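Local coordinates for protein tryptophan decarboxylase 1 (Oryza sativa subsp. japonica, PDB 6KHO) that catalyses the pyridoxal-phosphate-dependent decarboxylation of tryptophan to tryptamine, and of 5-hydroxytryptophan to serotonin, as a homodimer in the serotonin pathway of rice, at residues Leu360-His363 with Ala364-Ser367; Val414-Asp417 with Leu418-Asp422; Ala501-Leu504 with Ile505-Thr508. All blocks are in the same frame, centred on the assembly; numbering follows the deposited sequence.

Interaction 1: residues Leu360-His363 with Ala364-Ser367; sequences LKNH and ASDS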
ATOM      1  N   LEU A 360      -3.191  21.119   1.549  1.00 29.39           N
ATOM      2  CA  LEU A 360      -2.291  20.615   0.514  1.00 25.86           C
ATOM      3  C   LEU A 360      -2.167  21.543  -0.686  1.00 27.88           C
ATOM      4  O   LEU A 360      -1.381  21.245  -1.597  1.00 25.90           O
ATOM      5  CB  LEU A 360      -2.754  19.243   0.028  1.00 27.87           C
ATOM      6  CG  LEU A 360      -2.700  18.099   1.045  1.00 30.07           C
ATOM      7  CD1 LEU A 360      -3.160  16.804   0.401  1.00 31.61           C
ATOM      8  CD2 LEU A 360      -1.306  17.947   1.573  1.00 29.85           C
ATOM      9  N   LYS A 361      -2.917  22.647  -0.720  1.00 27.91           N
ATOM     10  CA  LYS A 361      -2.914  23.513  -1.898  1.00 27.75           C
ATOM     11  C   LYS A 361      -1.537  24.119  -2.130  1.00 29.10           C
ATOM     12  O   LYS A 361      -0.819  24.440  -1.184  1.00 27.79           O
ATOM     13  CB  LYS A 361      -3.965  24.612  -1.750  1.00 29.17           C
ATOM     14  CG  LYS A 361      -5.382  24.077  -1.931  1.00 34.14           C
ATOM     15  CD  LYS A 361      -6.434  25.153  -1.732  1.00 36.30           C
ATOM     16  CE  LYS A 361      -7.828  24.599  -1.960  1.00 36.26           C
ATOM     17  NZ  LYS A 361      -8.861  25.587  -1.536  1.00 47.33           N
ATOM     18  N   ASN A 362      -1.167  24.261  -3.405  1.00 28.44           N
ATOM     19  CA  ASN A 362       0.125  24.826  -3.769  1.00 29.18           C
ATOM     20  C   ASN A 362       0.070  25.307  -5.214  1.00 31.58           C
ATOM     21  O   ASN A 362      -0.780  24.882  -6.006  1.00 28.71           O
ATOM     22  CB  ASN A 362       1.256  23.805  -3.588  1.00 27.81           C
ATOM     23  CG  ASN A 362       1.093  22.603  -4.494  1.00 27.40           C
ATOM     24  OD1 ASN A 362       1.627  22.568  -5.602  1.00 27.77           O
ATOM     25  ND2 ASN A 362       0.308  21.627  -4.044  1.00 28.43           N
ATOM     26  N   HIS A 363       1.013  26.189  -5.551  1.00 31.95           N
ATOM     27  CA  HIS A 363       0.990  26.831  -6.861  1.00 33.82           C
ATOM     28  C   HIS A 363       1.125  25.814  -7.994  1.00 30.28           C
ATOM     29  O   HIS A 363       0.434  25.923  -9.004  1.00 29.44           O
ATOM     30  CB  HIS A 363       2.083  27.903  -6.937  1.00 32.92           C
ATOM     31  CG  HIS A 363       1.913  29.001  -5.927  1.00 41.62           C
ATOM     32  ND1 HIS A 363       0.678  29.533  -5.604  1.00 45.74           N
ATOM     33  CD2 HIS A 363       2.816  29.658  -5.156  1.00 45.12           C
ATOM     34  CE1 HIS A 363       0.832  30.469  -4.683  1.00 50.01           C
ATOM     35  NE2 HIS A 363       2.119  30.564  -4.393  1.00 45.36           N
ATOM     36  N   ALA A 364       2.008  24.820  -7.846  1.00 29.42           N
ATOM     37  CA  ALA A 364       2.201  23.838  -8.914  1.00 28.16           C
ATOM     38  C   ALA A 364       0.927  23.040  -9.180  1.00 26.90           C
ATOM     39  O   ALA A 364       0.531  22.843 -10.339  1.00 28.07           O
ATOM     40  CB  ALA A 364       3.359  22.899  -8.560  1.00 29.63           C
ATOM     41  N   SER A 365       0.282  22.549  -8.120  1.00 27.53           N
ATOM     42  CA  SER A 365      -0.990  21.855  -8.281  1.00 29.72           C
ATOM     43  C   SER A 365      -2.036  22.744  -8.954  1.00 31.13           C
ATOM     44  O   SER A 365      -2.791  22.283  -9.818  1.00 31.82           O
ATOM     45  CB  SER A 365      -1.507  21.381  -6.917  1.00 30.72           C
ATOM     46  OG  SER A 365      -0.825  20.221  -6.459  1.00 31.23           O
ATOM     47  N   ASP A 366      -2.118  24.013  -8.539  1.00 31.80           N
ATOM     48  CA  ASP A 366      -3.105  24.935  -9.106  1.00 32.11           C
ATOM     49  C   ASP A 366      -2.877  25.166 -10.594  1.00 26.83           C
ATOM     50  O   ASP A 366      -3.825  25.459 -11.332  1.00 28.19           O
ATOM     51  CB  ASP A 366      -3.047  26.290  -8.388  1.00 32.84           C
ATOM     52  CG  ASP A 366      -3.670  26.266  -7.001  1.00 37.09           C
ATOM     53  OD1 ASP A 366      -4.393  25.297  -6.679  1.00 40.15           O
ATOM     54  OD2 ASP A 366      -3.423  27.228  -6.234  1.00 40.45           O
ATOM     55  N   SER A 367      -1.626  25.093 -11.037  1.00 30.33           N
ATOM     56  CA  SER A 367      -1.279  25.423 -12.414  1.00 29.20           C
ATOM     57  C   SER A 367      -1.784  24.392 -13.414  1.00 28.24           C
ATOM     58  O   SER A 367      -1.808  24.678 -14.615  1.00 28.25           O
ATOM     59  CB  SER A 367       0.239  25.550 -12.547  1.00 28.78           C
ATOM     60  OG  SER A 367       0.824  24.258 -12.657  1.00 28.89           O
TER
HETATM   61  O   HOH W   1      -3.558  23.405  -5.098  1.00 33.78           O
HETATM   62  O   HOH W   2      -1.608  29.560  -7.397  1.00 40.56           O
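Asp366 N donates to Asn362 O at 3.0 Å, the first full helical turn after a chain that is extended at Asn362 and turns helical from His363 onward. The motif is an N-cap, and it starts the short helix 363-366 just beyond Tyr359, the catalytic proton donor. Asn362 supplies the capping bond: its OD1 accepts from Ser365 N at 2.9 Å in a nearly straight bond (168°), although the donor stands above the plane of the side-chain carbonyl rather than on a lone pair. The torsion that allows this sets CG between the backbone N and the carbonyl carbon (chi1 63°), folding the amide back over the first turn.

The other half of the same amide is used as well. Asn362 ND2 reaches Leu360 O at 3.0 Å, in the plane of both groups, and makes a weak hydrogen bond to Ser365 OG, whose stronger partner is Asp372. The amide is therefore gripped at both ends and its flip is fixed, so that one side chain joins the incoming loop to the helix. This is the general logic of a helix start, where the first backbone N-H groups lack a preceding turn to accept from them.

Asp366 works through water. One water accepts from Asn362 N and donates to Asp366 OD1, while a second donates to Asp366 OD2 and is hydrogen-bonded to His363 ND1. The other ring nitrogen of His363, NE2, bonds Glu463 of the second subunit, which ties this surface turn to the neighbouring chain. Ser367 folds its hydroxyl back on the turn, with OG donating to Ala364 O at 2.7 Å.

Interaction 2: residues Val414-Asp417 with Leu418-Asp422; sequences VFED and LVRGD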
ATOM      1  N   VAL A 414      12.544 -26.732 -20.252  1.00 42.77           N
ATOM      2  CA  VAL A 414      13.263 -27.931 -19.832  1.00 42.87           C
ATOM      3  C   VAL A 414      12.363 -28.813 -18.973  1.00 43.21           C
ATOM      4  O   VAL A 414      12.245 -30.023 -19.206  1.00 43.18           O
ATOM      5  CB  VAL A 414      14.562 -27.546 -19.095  1.00 44.30           C
ATOM      6  CG1 VAL A 414      15.079 -28.702 -18.262  1.00 46.55           C
ATOM      7  CG2 VAL A 414      15.633 -27.099 -20.091  1.00 46.70           C
ATOM      8  N   PHE A 415      11.690 -28.216 -17.984  1.00 37.29           N
ATOM      9  CA  PHE A 415      10.836 -28.997 -17.093  1.00 38.97           C
ATOM     10  C   PHE A 415       9.637 -29.587 -17.833  1.00 46.34           C
ATOM     11  O   PHE A 415       9.230 -30.723 -17.555  1.00 46.78           O
ATOM     12  CB  PHE A 415      10.358 -28.132 -15.929  1.00 39.14           C
ATOM     13  CG  PHE A 415       9.516 -28.871 -14.924  1.00 41.46           C
ATOM     14  CD1 PHE A 415      10.107 -29.527 -13.863  1.00 37.68           C
ATOM     15  CD2 PHE A 415       8.133 -28.886 -15.028  1.00 40.82           C
ATOM     16  CE1 PHE A 415       9.344 -30.190 -12.927  1.00 43.50           C
ATOM     17  CE2 PHE A 415       7.356 -29.554 -14.094  1.00 38.90           C
ATOM     18  CZ  PHE A 415       7.962 -30.208 -13.044  1.00 44.10           C
ATOM     19  N   GLU A 416       9.042 -28.820 -18.752  1.00 42.45           N
ATOM     20  CA  GLU A 416       7.877 -29.302 -19.493  1.00 46.44           C
ATOM     21  C   GLU A 416       8.235 -30.515 -20.348  1.00 46.90           C
ATOM     22  O   GLU A 416       7.504 -31.512 -20.375  1.00 47.54           O
ATOM     23  CB  GLU A 416       7.307 -28.177 -20.362  1.00 41.94           C
ATOM     24  CG  GLU A 416       6.149 -28.616 -21.261  1.00 49.48           C
ATOM     25  CD  GLU A 416       5.912 -27.679 -22.434  1.00 50.19           C
ATOM     26  OE1 GLU A 416       6.552 -26.606 -22.499  1.00 48.02           O
ATOM     27  OE2 GLU A 416       5.078 -28.017 -23.300  1.00 51.81           O
ATOM     28  N   ASP A 417       9.370 -30.448 -21.047  1.00 47.14           N
ATOM     29  CA  ASP A 417       9.814 -31.563 -21.872  1.00 50.31           C
ATOM     30  C   ASP A 417      10.247 -32.762 -21.038  1.00 51.87           C
ATOM     31  O   ASP A 417      10.209 -33.893 -21.535  1.00 50.83           O
ATOM     32  CB  ASP A 417      10.937 -31.099 -22.798  1.00 49.15           C
ATOM     33  CG  ASP A 417      10.444 -30.098 -23.842  1.00 54.77           C
ATOM     34  OD1 ASP A 417       9.207 -29.957 -23.991  1.00 55.97           O
ATOM     35  OD2 ASP A 417      11.282 -29.452 -24.510  1.00 57.09           O
ATOM     36  N   LEU A 418      10.636 -32.547 -19.780  1.00 46.32           N
ATOM     37  CA  LEU A 418      10.897 -33.678 -18.901  1.00 50.64           C
ATOM     38  C   LEU A 418       9.596 -34.354 -18.482  1.00 51.66           C
ATOM     39  O   LEU A 418       9.525 -35.587 -18.430  1.00 53.49           O
ATOM     40  CB  LEU A 418      11.698 -33.228 -17.681  1.00 46.48           C
ATOM     41  CG  LEU A 418      13.171 -32.879 -17.920  1.00 45.47           C
ATOM     42  CD1 LEU A 418      13.735 -32.160 -16.703  1.00 46.05           C
ATOM     43  CD2 LEU A 418      14.011 -34.113 -18.243  1.00 48.67           C
ATOM     44  N   VAL A 419       8.554 -33.568 -18.190  1.00 49.37           N
ATOM     45  CA  VAL A 419       7.254 -34.149 -17.860  1.00 52.73           C
ATOM     46  C   VAL A 419       6.709 -34.940 -19.043  1.00 52.85           C
ATOM     47  O   VAL A 419       6.109 -36.009 -18.867  1.00 53.06           O
ATOM     48  CB  VAL A 419       6.256 -33.059 -17.420  1.00 50.71           C
ATOM     49  CG1 VAL A 419       4.853 -33.643 -17.297  1.00 50.25           C
ATOM     50  CG2 VAL A 419       6.677 -32.445 -16.097  1.00 48.10           C
ATOM     51  N   ARG A 420       6.919 -34.437 -20.262  1.00 51.97           N
ATOM     52  CA  ARG A 420       6.372 -35.079 -21.452  1.00 55.30           C
ATOM     53  C   ARG A 420       7.083 -36.387 -21.792  1.00 57.76           C
ATOM     54  O   ARG A 420       6.494 -37.237 -22.468  1.00 60.11           O
ATOM     55  CB  ARG A 420       6.428 -34.110 -22.642  1.00 55.26           C
ATOM     56  CG  ARG A 420       5.401 -32.971 -22.582  1.00 48.87           C
ATOM     57  CD  ARG A 420       5.467 -32.095 -23.829  1.00 50.59           C
ATOM     58  NE  ARG A 420       4.696 -30.857 -23.687  1.00 49.17           N
ATOM     59  CZ  ARG A 420       3.376 -30.779 -23.815  1.00 52.62           C
ATOM     60  NH1 ARG A 420       2.671 -31.870 -24.091  1.00 52.36           N
ATOM     61  NH2 ARG A 420       2.754 -29.614 -23.673  1.00 49.76           N
ATOM     62  N   GLY A 421       8.320 -36.570 -21.332  1.00 55.53           N
ATOM     63  CA  GLY A 421       9.085 -37.784 -21.532  1.00 55.57           C
ATOM     64  C   GLY A 421       8.822 -38.887 -20.529  1.00 57.69           C
ATOM     65  O   GLY A 421       9.561 -39.876 -20.506  1.00 61.77           O
ATOM     66  N   ASP A 422       7.794 -38.751 -19.695  1.00 58.21           N
ATOM     67  CA  ASP A 422       7.455 -39.747 -18.680  1.00 58.53           C
ATOM     68  C   ASP A 422       5.966 -40.024 -18.806  1.00 60.01           C
ATOM     69  O   ASP A 422       5.145 -39.152 -18.507  1.00 60.27           O
ATOM     70  CB  ASP A 422       7.815 -39.254 -17.274  1.00 56.66           C
ATOM     71  CG  ASP A 422       7.732 -40.353 -16.208  1.00 58.19           C
ATOM     72  OD1 ASP A 422       6.644 -40.937 -16.011  1.00 59.03           O
ATOM     73  OD2 ASP A 422       8.760 -40.620 -15.544  1.00 60.73           O
TER
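The guanidinium of Arg420 meets Glu416 OE2 at its edge, almost in its own plane, and the carboxylate plane is turned about 60° from it. Both NE, at 2.9 Å, and NH2, at 2.8 Å, converge on this single oxygen from its anti side, a side-on salt bridge between residues four apart. Near the Phe415 ring lies Val419 CG2, 3.6 Å from CE2 at an oblique approach; Phe486 stacks with the same ring and Phe438 meets it edge-to-face.

These pairs illustrate the i to i+4 spacing at the end of helix 386-420. Val419 N and Arg420 N donate to the carbonyls of Phe415 and Glu416, four residues back, while Gly421 N bonds Asp417 O only weakly as the helix gives out. Glu416 and Arg420 run side by side because Glu416 CG is anti to the backbone N (chi1 175°) and the arginine chain is extended from CG to NE. Val414 CG1 lies 4.0 Å from Leu418 CD1, and this pair faces helix 495-513, where Val414 meets Arg499 and Leu418 meets Trp502.

Phe415, Glu416, Val419 and Arg420 all touch the antiparallel sheet, the apolar pair packing directly on it, and within this mostly apolar setting the buried Glu416 carboxylate is met by Arg420 at OE2 and by Arg431 at OE1, which probably favours its ionised form.

Interaction 3: residues Ala501-Leu504 with Ile505-Thr508; sequences AWEL and IKKT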
ATOM      1  N   ALA A 501      14.607 -31.026  -9.034  1.00 43.11           N
ATOM      2  CA  ALA A 501      13.199 -31.098  -8.660  1.00 43.04           C
ATOM      3  C   ALA A 501      12.476 -32.189  -9.445  1.00 40.36           C
ATOM      4  O   ALA A 501      11.632 -32.902  -8.892  1.00 43.11           O
ATOM      5  CB  ALA A 501      12.528 -29.741  -8.881  1.00 40.91           C
ATOM      6  N   TRP A 502      12.791 -32.328 -10.735  1.00 42.09           N
ATOM      7  CA  TRP A 502      12.170 -33.370 -11.547  1.00 45.29           C
ATOM      8  C   TRP A 502      12.533 -34.756 -11.030  1.00 48.71           C
ATOM      9  O   TRP A 502      11.665 -35.627 -10.886  1.00 46.45           O
ATOM     10  CB  TRP A 502      12.590 -33.223 -13.007  1.00 44.58           C
ATOM     11  CG  TRP A 502      12.015 -34.302 -13.887  1.00 50.57           C
ATOM     12  CD1 TRP A 502      12.698 -35.101 -14.759  1.00 52.22           C
ATOM     13  CD2 TRP A 502      10.633 -34.692 -13.983  1.00 49.87           C
ATOM     14  NE1 TRP A 502      11.828 -35.968 -15.393  1.00 50.79           N
ATOM     15  CE2 TRP A 502      10.557 -35.738 -14.932  1.00 53.02           C
ATOM     16  CE3 TRP A 502       9.453 -34.260 -13.359  1.00 47.60           C
ATOM     17  CZ2 TRP A 502       9.346 -36.357 -15.273  1.00 50.68           C
ATOM     18  CZ3 TRP A 502       8.249 -34.875 -13.702  1.00 49.71           C
ATOM     19  CH2 TRP A 502       8.210 -35.914 -14.648  1.00 50.10           C
ATOM     20  N   GLU A 503      13.822 -34.973 -10.740  1.00 47.92           N
ATOM     21  CA  GLU A 503      14.258 -36.247 -10.172  1.00 48.98           C
ATOM     22  C   GLU A 503      13.524 -36.552  -8.874  1.00 47.90           C
ATOM     23  O   GLU A 503      13.145 -37.700  -8.623  1.00 51.14           O
ATOM     24  CB  GLU A 503      15.768 -36.234  -9.940  1.00 49.79           C
ATOM     25  CG  GLU A 503      16.582 -36.012 -11.203  1.00 51.78           C
ATOM     26  CD  GLU A 503      16.302 -37.053 -12.266  1.00 57.42           C
ATOM     27  OE1 GLU A 503      16.139 -38.239 -11.909  1.00 60.40           O
ATOM     28  OE2 GLU A 503      16.245 -36.690 -13.460  1.00 63.06           O
ATOM     29  N   LEU A 504      13.300 -35.534  -8.043  1.00 45.40           N
ATOM     30  CA  LEU A 504      12.626 -35.770  -6.771  1.00 46.33           C
ATOM     31  C   LEU A 504      11.158 -36.123  -6.984  1.00 51.10           C
ATOM     32  O   LEU A 504      10.602 -36.959  -6.258  1.00 50.56           O
ATOM     33  CB  LEU A 504      12.774 -34.547  -5.863  1.00 47.06           C
ATOM     34  CG  LEU A 504      11.987 -34.614  -4.553  1.00 48.23           C
ATOM     35  CD1 LEU A 504      12.482 -35.786  -3.722  1.00 46.98           C
ATOM     36  CD2 LEU A 504      12.061 -33.313  -3.760  1.00 46.72           C
ATOM     37  N   ILE A 505      10.516 -35.504  -7.983  1.00 49.46           N
ATOM     38  CA  ILE A 505       9.147 -35.875  -8.342  1.00 49.61           C
ATOM     39  C   ILE A 505       9.105 -37.312  -8.850  1.00 49.89           C
ATOM     40  O   ILE A 505       8.286 -38.122  -8.397  1.00 47.13           O
ATOM     41  CB  ILE A 505       8.578 -34.900  -9.394  1.00 48.05           C
ATOM     42  CG1 ILE A 505       8.383 -33.495  -8.805  1.00 48.63           C
ATOM     43  CG2 ILE A 505       7.260 -35.430  -9.960  1.00 48.80           C
ATOM     44  CD1 ILE A 505       8.437 -32.387  -9.845  1.00 42.12           C
ATOM     45  N   LYS A 506       9.968 -37.636  -9.819  1.00 49.65           N
ATOM     46  CA  LYS A 506      10.049 -39.002 -10.332  1.00 53.54           C
ATOM     47  C   LYS A 506      10.271 -39.999  -9.202  1.00 56.45           C
ATOM     48  O   LYS A 506       9.552 -40.999  -9.085  1.00 56.71           O
ATOM     49  CB  LYS A 506      11.172 -39.112 -11.365  1.00 50.83           C
ATOM     50  CG  LYS A 506      10.805 -38.564 -12.725  1.00 55.96           C
ATOM     51  CD  LYS A 506      11.716 -39.100 -13.812  1.00 54.64           C
ATOM     52  CE  LYS A 506      13.171 -38.995 -13.408  1.00 56.68           C
ATOM     53  NZ  LYS A 506      14.078 -39.247 -14.568  1.00 63.80           N
ATOM     54  N   LYS A 507      11.249 -39.718  -8.339  1.00 50.52           N
ATOM     55  CA  LYS A 507      11.597 -40.641  -7.265  1.00 55.44           C
ATOM     56  C   LYS A 507      10.437 -40.823  -6.297  1.00 54.55           C
ATOM     57  O   LYS A 507      10.090 -41.951  -5.932  1.00 56.40           O
ATOM     58  CB  LYS A 507      12.846 -40.131  -6.541  1.00 54.47           C
ATOM     59  CG  LYS A 507      13.175 -40.809  -5.236  1.00 54.33           C
ATOM     60  CD  LYS A 507      14.533 -40.331  -4.729  1.00 56.93           C
ATOM     61  CE  LYS A 507      14.920 -41.016  -3.429  1.00 59.79           C
ATOM     62  NZ  LYS A 507      16.404 -41.155  -3.308  1.00 67.61           N
ATOM     63  N   THR A 508       9.819 -39.717  -5.875  1.00 52.94           N
ATOM     64  CA  THR A 508       8.690 -39.799  -4.952  1.00 52.28           C
ATOM     65  C   THR A 508       7.511 -40.542  -5.572  1.00 55.67           C
ATOM     66  O   THR A 508       6.770 -41.232  -4.864  1.00 57.43           O
ATOM     67  CB  THR A 508       8.275 -38.388  -4.519  1.00 50.74           C
ATOM     68  OG1 THR A 508       9.414 -37.694  -3.995  1.00 48.04           O
ATOM     69  CG2 THR A 508       7.179 -38.428  -3.455  1.00 48.63           C
TER
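Lys506 N donates to Trp502 O at 2.8 Å in an almost straight bond (179°), one of four successive i to i+4 backbone bonds that make 501-508 regular helix. Leu504 O carries a further load: Thr508 N reaches it at 2.9 Å and Thr508 OG1 at 2.7 Å, from opposite faces of the carbonyl plane. The threonine hydroxyl, set beside its own backbone N (chi1 -54°), thus spends its proton on a carbonyl one turn back.

The aliphatic part of Lys506 runs over one face of the Trp502 indole, the two side chains crossing at about a right angle. Lys506 CG stands 3.9 Å from the centroid of the six-membered ring, a CH-pi contact, and Lys506 CD comes 3.5 Å from Trp502 NE1. A bend at chi3 then sends Lys506 NZ alongside the Glu503 carboxylate, forming a long salt bridge of 3.5 Å to Glu503 OE1. Ile505 CG2 approaches CZ3 of the same indole, and Phe425 meets the ring edge-to-face.

One lysine thus serves two neighbours, its methylenes the tryptophan and its ammonium the glutamate, in an amphipathic helix of the small C-terminal domain that group II decarboxylases share with other fold-type I PLP enzymes.

How the interactions relate
From the N terminus, the three contacts follow in series, neither nesting nor crossing, and each closes no more than a turn of chain. Interaction 1 starts the short helix 363-366 near the active site and the dimer partner. Helix 386-420 then leads to interaction 2, on the opposite side of the chain's centre, with nearest atoms about 50 Å away. After the antiparallel sheet, whose strands come both before and after helix 451-468, helix 495-513 brings interaction 3 back against interaction 2, centres 12 Å apart. There Trp502 CZ2 lies 3.3 Å from Leu418 O, and the Lys506 chain packs on Asp422, joining two helices far apart in sequence.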